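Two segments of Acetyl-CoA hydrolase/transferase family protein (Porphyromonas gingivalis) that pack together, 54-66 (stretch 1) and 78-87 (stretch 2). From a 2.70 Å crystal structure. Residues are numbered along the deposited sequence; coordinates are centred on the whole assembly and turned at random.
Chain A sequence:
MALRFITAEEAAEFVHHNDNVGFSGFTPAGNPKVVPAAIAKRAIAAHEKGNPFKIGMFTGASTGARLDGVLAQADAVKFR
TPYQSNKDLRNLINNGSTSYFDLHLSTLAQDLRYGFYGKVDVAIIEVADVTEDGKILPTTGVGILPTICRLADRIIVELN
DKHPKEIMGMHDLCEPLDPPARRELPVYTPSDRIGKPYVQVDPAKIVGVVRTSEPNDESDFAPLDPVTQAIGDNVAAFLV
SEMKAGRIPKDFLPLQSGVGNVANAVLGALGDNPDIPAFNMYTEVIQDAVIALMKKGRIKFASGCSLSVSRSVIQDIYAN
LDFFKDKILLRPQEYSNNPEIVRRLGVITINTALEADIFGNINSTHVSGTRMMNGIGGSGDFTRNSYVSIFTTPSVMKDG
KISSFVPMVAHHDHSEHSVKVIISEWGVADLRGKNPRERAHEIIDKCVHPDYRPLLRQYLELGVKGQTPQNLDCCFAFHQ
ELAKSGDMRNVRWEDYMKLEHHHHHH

Stretch 1, residues 54-66: KIGMFTGASTGAR
Stretch 2 78-87: KFRTPYQSNK

Strands 55-58 and 79-81 run parallel, their axes 5° apart and 4.9 Å at closest approach, with M57 opposite R80 (CA-CA 4.8 Å) and F58 opposite T81 (5.2 Å). The backbone ladder reads K78 N to I55 O (3.0 Å), M57 N to F79 O (2.9 Å), T81 N to M57 O (3.1 Å) and T59 N to T81 O (3.0 Å).

On the face carrying F58 and F79, glycine makes room for an aromatic ring. F79 (chi1 80°, chi2 70°) lays its ring over G56, whose CA sits 3.6 Å from the ring centroid; a CB there would fall 2.3 Å from F79 CE2, a clash. F58, m with chi2 111°, offers its face to the edge of F79, with planes at 67° and CZ-CZ 3.5 Å.

The M57 face belongs to R80. Its t, p, t chain, with chi4 68°, passes M57 CB at CD (3.7 Å) and carries the guanidinium to the loop after strand 55-58. There NH1 donates to A61 O (3.1 Å) and weakly to Y83 O (2.8 Å), so one charged group serves two carbonyls that lie only 2.9 Å apart, O to O. T59, p, turns its OG1 to donate to A61 O (2.7 Å).

Beyond the cis peptide before P82, Y83 (t, chi2 95°) sets its ring edge against S62, CD2 3.6 Å from S62 N.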

# COMPACT_ATOMS: atom_id res chain seq x y z
N LYS A 54 28.14 -19.12 3.98
CA LYS A 54 27.08 -18.31 3.40
C LYS A 54 26.77 -17.17 4.35
O LYS A 54 26.73 -17.36 5.57
CB LYS A 54 25.83 -19.14 3.15
CG LYS A 54 26.03 -20.30 2.19
CD LYS A 54 24.70 -20.86 1.78
CE LYS A 54 24.84 -22.11 0.94
NZ LYS A 54 23.49 -22.50 0.44
N ILE A 55 26.55 -15.99 3.79
CA ILE A 55 26.25 -14.80 4.59
C ILE A 55 24.86 -14.27 4.27
O ILE A 55 24.33 -14.50 3.18
CB ILE A 55 27.25 -13.67 4.30
CG1 ILE A 55 27.22 -13.34 2.80
CG2 ILE A 55 28.66 -14.08 4.75
CD1 ILE A 55 28.04 -12.12 2.40
N GLY A 56 24.28 -13.56 5.23
CA GLY A 56 22.97 -12.97 5.03
C GLY A 56 23.28 -11.65 4.36
O GLY A 56 24.27 -11.02 4.70
N MSE A 57 22.44 -11.21 3.43
CA MSE A 57 22.70 -9.96 2.74
C MSE A 57 21.57 -8.94 2.76
O MSE A 57 20.46 -9.22 2.34
CB MSE A 57 23.04 -10.26 1.28
CG MSE A 57 24.25 -11.15 1.09
SE MSE A 57 24.51 -11.65 -0.76
CE MSE A 57 24.87 -9.89 -1.49
N PHE A 58 21.88 -7.75 3.26
CA PHE A 58 20.93 -6.64 3.32
C PHE A 58 21.56 -5.57 2.44
O PHE A 58 22.71 -5.17 2.67
CB PHE A 58 20.81 -6.05 4.73
CG PHE A 58 20.28 -7.00 5.78
CD1 PHE A 58 21.11 -7.46 6.81
CD2 PHE A 58 18.94 -7.39 5.78
CE1 PHE A 58 20.62 -8.29 7.82
CE2 PHE A 58 18.43 -8.21 6.79
CZ PHE A 58 19.27 -8.66 7.82
N THR A 59 20.83 -5.10 1.43
CA THR A 59 21.33 -4.05 0.54
C THR A 59 20.26 -2.96 0.38
O THR A 59 19.17 -3.07 0.93
CB THR A 59 21.66 -4.60 -0.86
OG1 THR A 59 20.45 -5.03 -1.51
CG2 THR A 59 22.60 -5.77 -0.76
N GLY A 60 20.59 -1.91 -0.35
CA GLY A 60 19.61 -0.85 -0.58
C GLY A 60 18.67 -1.38 -1.64
O GLY A 60 17.47 -1.53 -1.41
N ALA A 61 19.25 -1.68 -2.80
CA ALA A 61 18.52 -2.23 -3.93
C ALA A 61 19.49 -3.17 -4.66
O ALA A 61 20.14 -4.01 -4.03
CB ALA A 61 18.05 -1.12 -4.85
N SER A 62 19.58 -3.02 -5.99
CA SER A 62 20.47 -3.84 -6.80
C SER A 62 21.93 -3.48 -6.57
O SER A 62 22.26 -2.39 -6.09
CB SER A 62 20.12 -3.70 -8.28
OG SER A 62 20.17 -2.34 -8.68
N THR A 63 22.81 -4.41 -6.91
CA THR A 63 24.24 -4.23 -6.74
C THR A 63 24.91 -4.67 -8.05
O THR A 63 24.26 -5.29 -8.90
CB THR A 63 24.74 -5.08 -5.56
OG1 THR A 63 24.71 -6.46 -5.91
CG2 THR A 63 23.82 -4.90 -4.38
N GLY A 64 26.19 -4.37 -8.22
CA GLY A 64 26.84 -4.79 -9.46
C GLY A 64 26.96 -6.30 -9.60
O GLY A 64 26.44 -7.07 -8.78
N ALA A 65 27.64 -6.74 -10.65
CA ALA A 65 27.85 -8.16 -10.87
C ALA A 65 29.00 -8.58 -9.94
O ALA A 65 29.25 -9.76 -9.71
CB ALA A 65 28.22 -8.42 -12.32
N ARG A 66 29.71 -7.58 -9.41
CA ARG A 66 30.85 -7.80 -8.53
C ARG A 66 30.42 -7.82 -7.07
O ARG A 66 31.23 -7.64 -6.16
CB ARG A 66 31.89 -6.72 -8.77
CG ARG A 66 32.18 -6.56 -10.24
CD ARG A 66 32.63 -5.17 -10.56
NE ARG A 66 33.99 -4.93 -10.12
CZ ARG A 66 34.59 -3.76 -10.23
NH1 ARG A 66 33.94 -2.72 -10.76
NH2 ARG A 66 35.85 -3.63 -9.82
N LYS A 78 23.08 -16.94 1.96
CA LYS A 78 22.14 -17.67 2.81
C LYS A 78 20.75 -17.05 2.66
O LYS A 78 19.74 -17.76 2.64
CB LYS A 78 22.59 -17.67 4.29
CG LYS A 78 22.27 -16.43 5.09
CD LYS A 78 22.51 -16.66 6.59
CE LYS A 78 21.70 -17.85 7.10
NZ LYS A 78 21.78 -18.02 8.59
N PHE A 79 20.70 -15.73 2.56
CA PHE A 79 19.44 -15.03 2.34
C PHE A 79 19.73 -13.65 1.78
O PHE A 79 20.78 -13.08 2.06
CB PHE A 79 18.59 -14.97 3.64
CG PHE A 79 19.01 -13.89 4.60
CD1 PHE A 79 18.80 -12.54 4.30
CD2 PHE A 79 19.58 -14.22 5.84
CE1 PHE A 79 19.14 -11.53 5.20
CE2 PHE A 79 19.93 -13.23 6.75
CZ PHE A 79 19.70 -11.87 6.43
N ARG A 80 18.79 -13.13 0.99
CA ARG A 80 18.96 -11.84 0.34
C ARG A 80 17.72 -10.93 0.40
O ARG A 80 16.59 -11.39 0.26
CB ARG A 80 19.33 -12.08 -1.13
CG ARG A 80 19.51 -10.84 -1.97
CD ARG A 80 20.86 -10.20 -1.73
NE ARG A 80 21.10 -9.13 -2.69
CZ ARG A 80 20.42 -7.98 -2.71
NH1 ARG A 80 20.70 -7.06 -3.63
NH2 ARG A 80 19.49 -7.75 -1.80
N THR A 81 17.97 -9.64 0.60
CA THR A 81 16.92 -8.61 0.66
C THR A 81 17.54 -7.26 0.33
O THR A 81 18.72 -7.03 0.58
CB THR A 81 16.29 -8.47 2.06
OG1 THR A 81 16.69 -9.57 2.89
CG2 THR A 81 14.79 -8.45 1.96
N PRO A 82 16.73 -6.31 -0.17
CA PRO A 82 15.30 -6.45 -0.44
C PRO A 82 14.97 -6.45 -1.93
O PRO A 82 13.84 -6.77 -2.32
CB PRO A 82 14.74 -5.24 0.28
CG PRO A 82 15.75 -4.18 -0.09
CD PRO A 82 17.10 -4.89 -0.05
N TYR A 83 15.96 -6.12 -2.76
CA TYR A 83 15.79 -6.06 -4.20
C TYR A 83 17.09 -6.49 -4.86
O TYR A 83 18.18 -6.16 -4.37
CB TYR A 83 15.47 -4.62 -4.61
CG TYR A 83 15.21 -4.39 -6.09
CD1 TYR A 83 13.91 -4.39 -6.60
CD2 TYR A 83 16.26 -4.14 -6.97
CE1 TYR A 83 13.66 -4.15 -7.96
CE2 TYR A 83 16.02 -3.90 -8.32
CZ TYR A 83 14.73 -3.90 -8.81
OH TYR A 83 14.49 -3.64 -10.14
N GLN A 84 17.00 -7.23 -5.96
CA GLN A 84 18.18 -7.65 -6.70
C GLN A 84 17.92 -7.51 -8.18
O GLN A 84 16.77 -7.36 -8.61
CB GLN A 84 18.60 -9.10 -6.36
CG GLN A 84 17.59 -10.21 -6.67
CD GLN A 84 17.43 -10.48 -8.15
OE1 GLN A 84 18.42 -10.58 -8.90
NE2 GLN A 84 16.17 -10.63 -8.59
N SER A 85 18.99 -7.56 -8.97
CA SER A 85 18.88 -7.42 -10.40
C SER A 85 20.10 -8.02 -11.13
O SER A 85 20.61 -7.44 -12.08
CB SER A 85 18.73 -5.94 -10.73
OG SER A 85 18.75 -5.75 -12.13
N ASN A 86 20.54 -9.19 -10.68
CA ASN A 86 21.68 -9.89 -11.28
C ASN A 86 21.26 -11.28 -11.75
O ASN A 86 20.61 -12.02 -11.02
CB ASN A 86 22.81 -10.00 -10.25
CG ASN A 86 23.91 -10.95 -10.68
OD1 ASN A 86 23.87 -12.14 -10.38
ND2 ASN A 86 24.90 -10.43 -11.40
N LYS A 87 21.63 -11.62 -12.99
CA LYS A 87 21.27 -12.91 -13.59
C LYS A 87 21.69 -14.15 -12.82
O LYS A 87 20.94 -15.12 -12.73
CB LYS A 87 21.83 -12.98 -15.02
CG LYS A 87 23.35 -13.06 -15.12
CD LYS A 87 23.85 -12.49 -16.45
CE LYS A 87 23.11 -13.08 -17.64
NZ LYS A 87 23.33 -12.30 -18.89